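Local coordinates for CDA peptide synthetase I (Streptomyces coelicolor, PDB 5DU9), which is a nonribosomal peptide synthetase, of which the modelled part is a condensation domain of the CoA-dependent acyltransferase clan, at residues G35-D41 against V379-I385; W121-R126 against H150-L154; F191-M197 against N301-P306; H158-D162 against G307-N311. The protein carries 1 engineered substitution. All coordinates share one frame. Residues are numbered along the deposited sequence.

Contact 1: residues G35-D41 against V379-I385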
# COMPACT_ATOMS: atom_id res chain seq x y z
N GLY A 35 -0.65 -1.74 -8.06
CA GLY A 35 0.65 -2.02 -8.62
C GLY A 35 1.79 -1.24 -8.04
O GLY A 35 1.61 -0.24 -7.33
N SER A 36 3.00 -1.72 -8.34
CA SER A 36 4.22 -1.03 -7.98
C SER A 36 5.24 -1.39 -9.04
O SER A 36 4.95 -2.19 -9.93
CB SER A 36 4.71 -1.43 -6.60
OG SER A 36 5.08 -2.79 -6.57
N CYS A 37 6.44 -0.83 -8.95
CA CYS A 37 7.51 -1.23 -9.84
C CYS A 37 8.86 -1.07 -9.16
O CYS A 37 8.96 -0.44 -8.11
CB CYS A 37 7.47 -0.41 -11.13
SG CYS A 37 7.82 1.35 -10.94
N LEU A 38 9.88 -1.68 -9.76
CA LEU A 38 11.27 -1.49 -9.35
C LEU A 38 12.01 -0.72 -10.42
O LEU A 38 12.00 -1.11 -11.59
CB LEU A 38 11.98 -2.83 -9.12
CG LEU A 38 11.53 -3.76 -7.99
CD1 LEU A 38 12.40 -5.01 -8.02
CD2 LEU A 38 11.61 -3.08 -6.64
N GLU A 39 12.65 0.37 -10.02
CA GLU A 39 13.56 1.08 -10.90
C GLU A 39 14.93 0.46 -10.73
O GLU A 39 15.52 0.52 -9.65
CB GLU A 39 13.57 2.57 -10.58
CG GLU A 39 12.22 3.24 -10.82
CD GLU A 39 12.21 4.70 -10.44
OE1 GLU A 39 13.02 5.10 -9.58
OE2 GLU A 39 11.38 5.45 -10.99
N ILE A 40 15.44 -0.15 -11.80
CA ILE A 40 16.64 -0.97 -11.73
C ILE A 40 17.76 -0.31 -12.54
O ILE A 40 17.57 0.07 -13.69
CB ILE A 40 16.35 -2.40 -12.24
CG1 ILE A 40 15.28 -3.05 -11.35
CG2 ILE A 40 17.61 -3.25 -12.25
CD1 ILE A 40 14.51 -4.18 -12.01
N ASP A 41 18.93 -0.18 -11.92
CA ASP A 41 19.98 0.70 -12.43
C ASP A 41 20.99 0.02 -13.35
O ASP A 41 22.00 0.61 -13.71
CB ASP A 41 20.72 1.35 -11.25
CG ASP A 41 21.48 0.34 -10.40
OD1 ASP A 41 21.32 -0.88 -10.61
OD2 ASP A 41 22.24 0.78 -9.50
N VAL A 379 20.62 -2.97 -8.96
CA VAL A 379 19.84 -2.78 -7.75
C VAL A 379 18.49 -2.18 -8.11
O VAL A 379 18.40 -1.32 -8.97
CB VAL A 379 20.57 -1.87 -6.75
CG1 VAL A 379 19.76 -1.68 -5.50
CG2 VAL A 379 21.94 -2.45 -6.41
N GLY A 380 17.44 -2.65 -7.43
CA GLY A 380 16.08 -2.19 -7.69
C GLY A 380 15.48 -1.39 -6.56
O GLY A 380 15.44 -1.85 -5.41
N LEU A 381 15.01 -0.19 -6.88
CA LEU A 381 14.34 0.68 -5.92
C LEU A 381 12.84 0.69 -6.18
O LEU A 381 12.39 0.99 -7.29
CB LEU A 381 14.90 2.10 -5.99
CG LEU A 381 16.40 2.24 -5.74
CD1 LEU A 381 16.82 3.70 -5.85
CD2 LEU A 381 16.78 1.68 -4.37
N MET A 382 12.06 0.36 -5.16
CA MET A 382 10.62 0.22 -5.33
C MET A 382 9.93 1.57 -5.38
O MET A 382 10.30 2.49 -4.65
CB MET A 382 10.03 -0.63 -4.19
CG MET A 382 8.54 -0.89 -4.31
SD MET A 382 7.97 -2.11 -3.11
CE MET A 382 6.20 -1.85 -3.16
N ARG A 383 8.94 1.70 -6.25
CA ARG A 383 8.04 2.85 -6.19
C ARG A 383 6.61 2.40 -6.46
O ARG A 383 6.36 1.46 -7.21
CB ARG A 383 8.47 3.96 -7.16
CG ARG A 383 8.13 3.78 -8.63
CD ARG A 383 8.31 5.11 -9.35
NE ARG A 383 8.31 4.98 -10.81
CZ ARG A 383 7.28 5.27 -11.61
NH1 ARG A 383 6.13 5.72 -11.12
NH2 ARG A 383 7.41 5.11 -12.92
N SER A 384 5.69 3.10 -5.82
CA SER A 384 4.28 2.77 -5.91
C SER A 384 3.70 3.24 -7.24
O SER A 384 4.10 4.29 -7.76
CB SER A 384 3.53 3.41 -4.74
OG SER A 384 2.15 3.08 -4.76
N ILE A 385 2.78 2.46 -7.80
CA ILE A 385 2.07 2.86 -9.02
C ILE A 385 0.63 3.19 -8.66
O ILE A 385 0.11 4.23 -9.07
CB ILE A 385 2.11 1.75 -10.10
CG1 ILE A 385 3.55 1.53 -10.59
CG2 ILE A 385 1.20 2.09 -11.27
CD1 ILE A 385 4.18 2.74 -11.27
O HOH W 1 1.60 0.43 -4.46
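Strand 379-384 runs antiparallel to strand 35-40, and the ladder is regular: Cys37 N and O bond to Arg383 O (2.9 Å) and N (2.8 Å), and Glu39 N and O to Leu381 O (2.8 Å) and N (2.9 Å). Side chains do the rest. On the face with Cys37, Glu39 and Leu381, Arg383 takes a p chi1 that brings its aliphatic part against the cysteine (Cys37 SG to Arg383 CG 3.4 Å), with the sulfur over one face of the guanidinium. Glu39, m then t, stands extended off that face, so that OE2 lies 3.1 Å from Arg383 NE, a salt bridge whose hydrogen bond is weak; Arg383 NH1 goes on to Gln119. On the other face Leu38 CD2 packs on Met382 CB at 3.8 Å, while a CB on Gly380 would crowd Leu38 and Ile40. The ends are closed separately. At one, Asp41 with chi1 p turns OD1 onto Val379 N (2.8 Å). At the other, Ile385 N donates to Gly35 O (3.0 Å), Ile385 CD1 touches Cys37 SG (3.9 Å), and a water donates to both Gly35 O (2.9 Å) and Ser384 OG (2.7 Å). A late strand joining the sheet of the N-terminal lobe in this way is consistent with the latch crossover of condensation domains.

Contact 2: residues W121-R126 against H150-L154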
# COMPACT_ATOMS: atom_id res chain seq x y z
N TRP A 121 2.08 2.51 -20.26
CA TRP A 121 1.83 1.07 -20.38
C TRP A 121 1.25 0.51 -19.08
O TRP A 121 0.30 -0.27 -19.10
CB TRP A 121 3.11 0.32 -20.74
CG TRP A 121 2.86 -1.06 -21.26
CD1 TRP A 121 2.84 -1.45 -22.57
CD2 TRP A 121 2.60 -2.24 -20.48
NE1 TRP A 121 2.57 -2.80 -22.65
CE2 TRP A 121 2.42 -3.30 -21.39
CE3 TRP A 121 2.49 -2.49 -19.11
CZ2 TRP A 121 2.14 -4.60 -20.96
CZ3 TRP A 121 2.21 -3.78 -18.70
CH2 TRP A 121 2.04 -4.81 -19.62
N MET A 122 1.85 0.91 -17.96
CA MET A 122 1.41 0.43 -16.66
C MET A 122 -0.00 0.93 -16.34
O MET A 122 -0.82 0.20 -15.79
CB MET A 122 2.39 0.87 -15.57
CG MET A 122 3.75 0.20 -15.67
SD MET A 122 4.88 0.61 -14.33
CE MET A 122 5.28 2.31 -14.70
N ASP A 123 -0.29 2.18 -16.70
CA ASP A 123 -1.61 2.75 -16.46
C ASP A 123 -2.68 2.00 -17.25
O ASP A 123 -3.78 1.75 -16.74
CB ASP A 123 -1.63 4.23 -16.85
CG ASP A 123 -0.83 5.10 -15.90
OD1 ASP A 123 -0.59 4.67 -14.76
OD2 ASP A 123 -0.46 6.22 -16.30
N ARG A 124 -2.37 1.64 -18.49
CA ARG A 124 -3.31 0.91 -19.32
C ARG A 124 -3.48 -0.52 -18.81
O ARG A 124 -4.57 -1.09 -18.89
CB ARG A 124 -2.85 0.93 -20.77
CG ARG A 124 -2.92 2.32 -21.39
CD ARG A 124 -2.22 2.39 -22.74
NE ARG A 124 -2.96 1.68 -23.78
CZ ARG A 124 -3.95 2.20 -24.49
NH1 ARG A 124 -4.34 3.46 -24.29
NH2 ARG A 124 -4.56 1.47 -25.42
N ASP A 125 -2.41 -1.11 -18.29
CA ASP A 125 -2.51 -2.44 -17.71
C ASP A 125 -3.39 -2.42 -16.47
O ASP A 125 -4.26 -3.28 -16.29
CB ASP A 125 -1.13 -3.00 -17.37
CG ASP A 125 -1.20 -4.42 -16.83
OD1 ASP A 125 -1.20 -5.36 -17.65
OD2 ASP A 125 -1.28 -4.59 -15.60
N ARG A 126 -3.17 -1.42 -15.62
CA ARG A 126 -3.91 -1.28 -14.37
C ARG A 126 -5.40 -1.09 -14.62
O ARG A 126 -6.22 -1.37 -13.74
CB ARG A 126 -3.33 -0.10 -13.56
CG ARG A 126 -4.28 0.53 -12.55
CD ARG A 126 -3.54 1.46 -11.58
NE ARG A 126 -3.25 2.78 -12.15
CZ ARG A 126 -3.81 3.93 -11.75
NH1 ARG A 126 -4.70 3.96 -10.76
NH2 ARG A 126 -3.46 5.06 -12.34
N HIS A 150 16.50 -0.41 -16.24
CA HIS A 150 15.30 -1.22 -16.41
C HIS A 150 14.21 -0.81 -15.44
O HIS A 150 14.44 -0.08 -14.48
CB HIS A 150 15.63 -2.70 -16.21
CG HIS A 150 16.28 -3.34 -17.39
ND1 HIS A 150 17.59 -3.10 -17.74
CD2 HIS A 150 15.80 -4.21 -18.31
CE1 HIS A 150 17.89 -3.79 -18.82
NE2 HIS A 150 16.82 -4.48 -19.19
N LEU A 151 13.00 -1.29 -15.72
CA LEU A 151 11.87 -1.10 -14.84
C LEU A 151 11.08 -2.39 -14.80
O LEU A 151 10.69 -2.91 -15.85
CB LEU A 151 10.99 0.07 -15.31
CG LEU A 151 9.88 0.54 -14.37
CD1 LEU A 151 9.59 2.02 -14.61
CD2 LEU A 151 8.61 -0.27 -14.57
N TYR A 152 10.87 -2.93 -13.60
CA TYR A 152 10.04 -4.12 -13.43
C TYR A 152 8.70 -3.71 -12.87
O TYR A 152 8.63 -3.18 -11.76
CB TYR A 152 10.71 -5.13 -12.49
CG TYR A 152 9.99 -6.46 -12.47
CD1 TYR A 152 8.78 -6.62 -11.80
CD2 TYR A 152 10.50 -7.57 -13.14
CE1 TYR A 152 8.11 -7.83 -11.79
CE2 TYR A 152 9.85 -8.78 -13.13
CZ TYR A 152 8.65 -8.90 -12.45
OH TYR A 152 8.00 -10.11 -12.45
N TYR A 153 7.63 -3.98 -13.62
CA TYR A 153 6.27 -3.67 -13.20
C TYR A 153 5.56 -4.89 -12.65
O TYR A 153 5.50 -5.93 -13.29
CB TYR A 153 5.47 -3.10 -14.37
CG TYR A 153 3.96 -3.07 -14.17
CD1 TYR A 153 3.38 -2.20 -13.26
CD2 TYR A 153 3.13 -3.90 -14.91
CE1 TYR A 153 2.00 -2.17 -13.08
CE2 TYR A 153 1.76 -3.87 -14.74
CZ TYR A 153 1.20 -3.00 -13.83
OH TYR A 153 -0.17 -2.98 -13.67
N LEU A 154 5.02 -4.73 -11.44
CA LEU A 154 4.20 -5.74 -10.80
C LEU A 154 2.78 -5.21 -10.67
O LEU A 154 2.51 -4.36 -9.82
CB LEU A 154 4.76 -6.12 -9.43
CG LEU A 154 3.89 -7.03 -8.57
CD1 LEU A 154 3.70 -8.39 -9.22
CD2 LEU A 154 4.48 -7.18 -7.18
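Start at His150, where the strand is still beyond reach of helix 114-126. Leu151 is the first to meet it: its CA-to-CB bond points toward the helix, and CD2 touches Met122 SD at 3.8 Å. Tyr152 turns its side chain to the other side of the sheet. Tyr153 then carries most of the contact. Met122 lies across its ring, with Met122 CG 3.8 Å from the Tyr153 centroid and nearly over the face, a CH-pi contact, while Met122 SD sits obliquely and reaches Tyr153 CD1 at 3.4 Å, a Met-aromatic pair. The edge of the Trp121 indole comes up as well, Trp121 CZ3 to Tyr153 CD2 3.9 Å. One turn further along the helix, Asp125 OD2 accepts from Tyr153 OH at 2.7 Å; the same carboxylate also forms a salt bridge with Arg33 and a hydrogen bond with Ser139, so the phenol ends in a polar cluster rather than in the apolar layer. Leu154 again faces away. The short segments run nearly parallel, 11° apart with axes 10.2 Å from each other: the helix covers one face of the sheet over strand 149-157, between strands 138-146 and 33-40, and helix 163-182 takes Tyr152 and Leu154 on the opposite face.

Contact 3: residues F191-M197 against N301-P306. With SO4 (sulfate ion), chain C.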
# COMPACT_ATOMS: atom_id res chain seq x y z
N PHE A 191 8.39 -18.89 2.65
CA PHE A 191 7.12 -18.22 2.88
C PHE A 191 6.30 -18.99 3.91
O PHE A 191 6.56 -20.17 4.17
CB PHE A 191 6.33 -18.08 1.57
CG PHE A 191 6.92 -17.09 0.60
CD1 PHE A 191 7.50 -15.91 1.04
CD2 PHE A 191 6.90 -17.34 -0.77
CE1 PHE A 191 8.03 -15.00 0.14
CE2 PHE A 191 7.43 -16.44 -1.66
CZ PHE A 191 8.00 -15.27 -1.21
N GLY A 192 5.31 -18.32 4.48
CA GLY A 192 4.43 -18.92 5.46
C GLY A 192 3.16 -19.48 4.84
O GLY A 192 3.00 -19.50 3.62
N ASP A 193 2.24 -19.92 5.70
CA ASP A 193 1.03 -20.61 5.27
C ASP A 193 -0.22 -19.77 5.48
O ASP A 193 -0.48 -19.28 6.57
CB ASP A 193 0.89 -21.93 6.03
CG ASP A 193 -0.35 -22.70 5.62
OD1 ASP A 193 -0.33 -23.31 4.54
OD2 ASP A 193 -1.34 -22.67 6.38
N THR A 194 -1.00 -19.62 4.41
CA THR A 194 -2.19 -18.78 4.44
C THR A 194 -3.28 -19.38 5.33
O THR A 194 -3.94 -18.66 6.07
CB THR A 194 -2.75 -18.56 3.03
OG1 THR A 194 -1.74 -17.95 2.21
CG2 THR A 194 -3.97 -17.65 3.06
N ASP A 195 -3.47 -20.70 5.25
CA ASP A 195 -4.52 -21.34 6.03
C ASP A 195 -4.35 -21.06 7.52
O ASP A 195 -5.31 -20.78 8.23
CB ASP A 195 -4.55 -22.85 5.79
CG ASP A 195 -5.16 -23.22 4.44
OD1 ASP A 195 -5.97 -22.44 3.90
OD2 ASP A 195 -4.83 -24.31 3.92
N ARG A 196 -3.11 -21.13 8.01
CA ARG A 196 -2.85 -20.87 9.42
C ARG A 196 -3.08 -19.40 9.77
O ARG A 196 -3.54 -19.09 10.86
CB ARG A 196 -1.42 -21.28 9.79
CG ARG A 196 -1.24 -22.78 9.95
CD ARG A 196 0.09 -23.11 10.60
NE ARG A 196 1.16 -23.26 9.61
CZ ARG A 196 2.40 -22.78 9.73
NH1 ARG A 196 2.76 -22.09 10.81
NH2 ARG A 196 3.28 -23.00 8.77
N MET A 197 -2.75 -18.51 8.83
CA MET A 197 -2.98 -17.08 9.02
C MET A 197 -4.48 -16.80 9.13
O MET A 197 -4.93 -16.06 10.00
CB MET A 197 -2.35 -16.29 7.87
CG MET A 197 -2.43 -14.77 8.01
SD MET A 197 -1.34 -13.89 6.86
CE MET A 197 -2.04 -14.35 5.27
N ASN A 301 4.61 -16.43 11.20
CA ASN A 301 4.07 -17.04 9.99
C ASN A 301 3.37 -16.01 9.12
O ASN A 301 3.61 -15.93 7.92
CB ASN A 301 3.10 -18.17 10.34
CG ASN A 301 2.45 -18.77 9.10
OD1 ASN A 301 3.10 -19.44 8.31
ND2 ASN A 301 1.15 -18.53 8.94
N ALA A 302 2.51 -15.22 9.74
CA ALA A 302 1.75 -14.21 9.02
C ALA A 302 2.66 -13.19 8.35
O ALA A 302 2.39 -12.73 7.23
CB ALA A 302 0.77 -13.52 9.95
N ARG A 303 3.75 -12.83 9.02
CA ARG A 303 4.65 -11.81 8.51
C ARG A 303 5.28 -12.18 7.16
O ARG A 303 5.58 -11.29 6.36
CB ARG A 303 5.75 -11.51 9.53
CG ARG A 303 5.31 -10.55 10.63
CD ARG A 303 6.48 -9.99 11.41
NE ARG A 303 7.15 -11.01 12.22
CZ ARG A 303 6.75 -11.39 13.43
NH1 ARG A 303 5.68 -10.84 13.99
NH2 ARG A 303 7.42 -12.33 14.08
N ILE A 304 5.46 -13.47 6.91
CA ILE A 304 6.14 -13.93 5.69
C ILE A 304 5.22 -14.71 4.75
O ILE A 304 5.69 -15.49 3.94
CB ILE A 304 7.36 -14.81 6.04
CG1 ILE A 304 6.94 -16.03 6.86
CG2 ILE A 304 8.39 -13.99 6.79
CD1 ILE A 304 8.00 -17.11 6.95
N THR A 305 3.91 -14.47 4.85
CA THR A 305 2.95 -15.12 3.96
C THR A 305 2.42 -14.13 2.92
O THR A 305 1.62 -13.27 3.25
CB THR A 305 1.76 -15.70 4.76
OG1 THR A 305 2.25 -16.65 5.72
CG2 THR A 305 0.78 -16.40 3.83
N PRO A 306 2.88 -14.25 1.66
CA PRO A 306 2.33 -13.35 0.65
C PRO A 306 0.82 -13.49 0.53
O PRO A 306 0.29 -14.60 0.55
CB PRO A 306 3.04 -13.80 -0.64
CG PRO A 306 4.31 -14.43 -0.17
CD PRO A 306 3.94 -15.11 1.12
S SO4 C . 3.34 -18.34 14.37
O1 SO4 C . 3.60 -18.06 15.77
O2 SO4 C . 3.21 -19.79 14.17
O3 SO4 C . 2.09 -17.69 13.97
O4 SO4 C . 4.44 -17.84 13.56
O HOH W 2 -2.18 -15.53 1.08
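This partly buried contact sets the loop entering helix 194-205, and that helix's first turn, against the short helix 300-303 and the loop that leaves it. Backbone and side chain share the polar work. Gly192 N donates to Ile304 O at 2.9 Å, and the carboxamide of Asn301 reads both sides of one residue: Asn301 OD1 accepts from Asp193 N (2.8 Å) and Asn301 ND2 donates to Asp193 O (3.0 Å). Gly192 sits so close that a CB there would clash with Thr305 OG1 and Asn301 O, two atoms already tied together by a 2.7 Å hydrogen bond from the hydroxyl to the carbonyl. Asp193 is also the N-cap of helix 194-205: its OD2 accepts from Arg196 N at 2.9 Å, so the residue held by Asn301 is the one that caps the helix, just before its first turn. Arg196 lays one face of its guanidinium over Asn301 OD1, with Arg196 NH2 3.6 Å from that oxygen. Apolar contacts flank these bonds. Pro306 CG stands 3.6 Å above the centroid of the Phe191 ring, almost on its normal, a CH-pi contact, and Leu168 of helix 163-182 touches both side chains; Met197 SD meets Ala302 CB at 3.8 Å. A water links Thr194 OG1 and Pro306 O, 2.7 Å from each. A sulfate ion, probably from the crystallisation liquor, accepts from Asn301 N through its O4 at 2.8 Å.

Contact 4: residues H158-D162 against G307-N311. With UM2 ((2S)-2-amino-N-butyl-propanamide), chain E.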
# COMPACT_ATOMS: atom_id res chain seq x y z
N HIS A 158 -5.80 -6.55 -6.00
CA HIS A 158 -5.57 -6.32 -4.58
C HIS A 158 -5.95 -7.54 -3.73
O HIS A 158 -5.44 -7.71 -2.63
CB HIS A 158 -6.34 -5.08 -4.12
CG HIS A 158 -5.71 -4.38 -2.95
ND1 HIS A 158 -4.83 -5.01 -2.09
CD2 HIS A 158 -5.81 -3.11 -2.51
CE1 HIS A 158 -4.43 -4.15 -1.17
NE2 HIS A 158 -5.02 -2.99 -1.40
N ILE A 159 -6.83 -8.40 -4.25
CA ILE A 159 -7.27 -9.55 -3.46
C ILE A 159 -6.16 -10.57 -3.22
O ILE A 159 -6.28 -11.38 -2.30
CB ILE A 159 -8.50 -10.25 -4.11
CG1 ILE A 159 -9.27 -11.05 -3.06
CG2 ILE A 159 -8.08 -11.15 -5.28
CD1 ILE A 159 -10.65 -11.52 -3.51
N VAL A 160 -5.09 -10.55 -4.01
CA VAL A 160 -4.01 -11.53 -3.83
C VAL A 160 -2.72 -10.94 -3.24
O VAL A 160 -1.91 -11.69 -2.68
CB VAL A 160 -3.65 -12.26 -5.16
CG1 VAL A 160 -4.79 -13.17 -5.60
CG2 VAL A 160 -3.28 -11.28 -6.26
N ILE A 161 -2.53 -9.63 -3.35
CA ILE A 161 -1.26 -9.01 -2.95
C ILE A 161 -1.47 -7.64 -2.31
O ILE A 161 -2.10 -6.76 -2.91
CB ILE A 161 -0.31 -8.85 -4.17
CG1 ILE A 161 0.22 -10.22 -4.63
CG2 ILE A 161 0.86 -7.91 -3.86
CD1 ILE A 161 1.17 -10.90 -3.66
N ASP A 162 -0.95 -7.48 -1.10
CA ASP A 162 -0.91 -6.18 -0.43
C ASP A 162 0.51 -5.59 -0.47
O ASP A 162 1.42 -6.18 -1.05
CB ASP A 162 -1.40 -6.30 1.02
CG ASP A 162 -0.68 -7.38 1.82
OD1 ASP A 162 0.50 -7.67 1.54
OD2 ASP A 162 -1.31 -7.91 2.77
N GLY A 307 0.13 -12.36 0.45
CA GLY A 307 -1.32 -12.39 0.44
C GLY A 307 -1.88 -10.99 0.58
O GLY A 307 -1.22 -10.01 0.27
N MET A 308 -3.13 -10.93 1.04
CA MET A 308 -3.83 -9.68 1.26
C MET A 308 -4.49 -9.75 2.63
O MET A 308 -5.49 -10.46 2.79
CB MET A 308 -4.85 -9.44 0.15
CG MET A 308 -5.91 -8.39 0.46
SD MET A 308 -5.22 -6.84 1.07
CE MET A 308 -6.60 -5.73 0.78
N VAL A 309 -3.93 -9.05 3.61
CA VAL A 309 -4.47 -9.07 4.97
C VAL A 309 -4.52 -7.69 5.60
O VAL A 309 -4.95 -7.54 6.74
CB VAL A 309 -3.66 -9.99 5.91
CG1 VAL A 309 -4.00 -11.44 5.65
CG2 VAL A 309 -2.17 -9.75 5.75
N SER A 310 -4.08 -6.67 4.87
CA SER A 310 -3.97 -5.33 5.43
C SER A 310 -5.30 -4.78 5.93
O SER A 310 -6.38 -5.15 5.44
CB SER A 310 -3.36 -4.38 4.40
OG SER A 310 -4.13 -4.37 3.22
N ASN A 311 -5.20 -3.90 6.91
CA ASN A 311 -6.34 -3.28 7.57
C ASN A 311 -6.16 -1.77 7.50
O ASN A 311 -5.04 -1.29 7.37
CB ASN A 311 -6.43 -3.77 9.01
CG ASN A 311 -7.75 -3.43 9.68
OD1 ASN A 311 -8.78 -3.25 9.03
ND2 ASN A 311 -7.72 -3.35 11.00
CCH UM2 E . -11.41 -3.54 2.97
CCI UM2 E . -10.17 -4.06 2.25
CCJ UM2 E . -9.96 -3.39 0.88
CCK UM2 E . -9.29 -2.02 0.98
NCL UM2 E . -7.84 -2.07 1.08
CCM UM2 E . -7.05 -1.23 0.40
OCN UM2 E . -7.39 -0.70 -0.64
CCO UM2 E . -5.71 -0.92 1.01
CCP UM2 E . -5.85 0.26 1.97
NCQ UM2 E . -4.75 -0.55 -0.05
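Residues 158-162 belong to the HHxxxDG signature of condensation domains, and His158, with Met308 from the other segment, lines the pocket holding (2S)-2-amino-N-butyl-propanamide. His158 NE2 accepts from the ligand's NCQ at 2.8 Å. Met308 lies over the imidazole: Met308 CE is 3.6 Å from the His158 centroid in a CH-pi contact, and its side chain also covers the loop backbone, Met308 CG to His158 O 3.2 Å. Away from the ligand, Asp162 N donates to Gly307 O (2.9 Å), and Asp162 OD2 accepts from Val309 N (3.0 Å). That carboxylate also forms a salt bridge with Arg297 and a hydrogen bond with Ser165. His158 ND1 donates weakly to Ile161 O (3.3 Å). Two roles therefore separate within one short motif. An NE2 that accepts, beside an ND1 that donates, fits a histidine protonated at ND1, whereas Asp162 OD2, 8.6 Å from the ligand's NCQ, joins the two loops and Arg297.

In the fold
From the N terminus, 35-41 opens the longest loop, which contact 1 closes only when the chain returns at 379-385; the other three contacts all nest inside it. Contact 2 opens and closes first, at 121-126 and 150-154, and strand 149-157 pairs with strand 33-40, so contacts 1 and 2 both reach one sheet and touch directly. The same strand then runs into 158-162, opening contact 4. Contact 3, from 191-197 to 301-306, nests inside contact 4, which closes on the very next residues, 307-311; Met197 packs on Val309 between them. None cross. Together they tie helix 114-126 and strand 379-384 to the N-terminal sheet, and 158-162 and the start of helix 194-205 to residues 301-311.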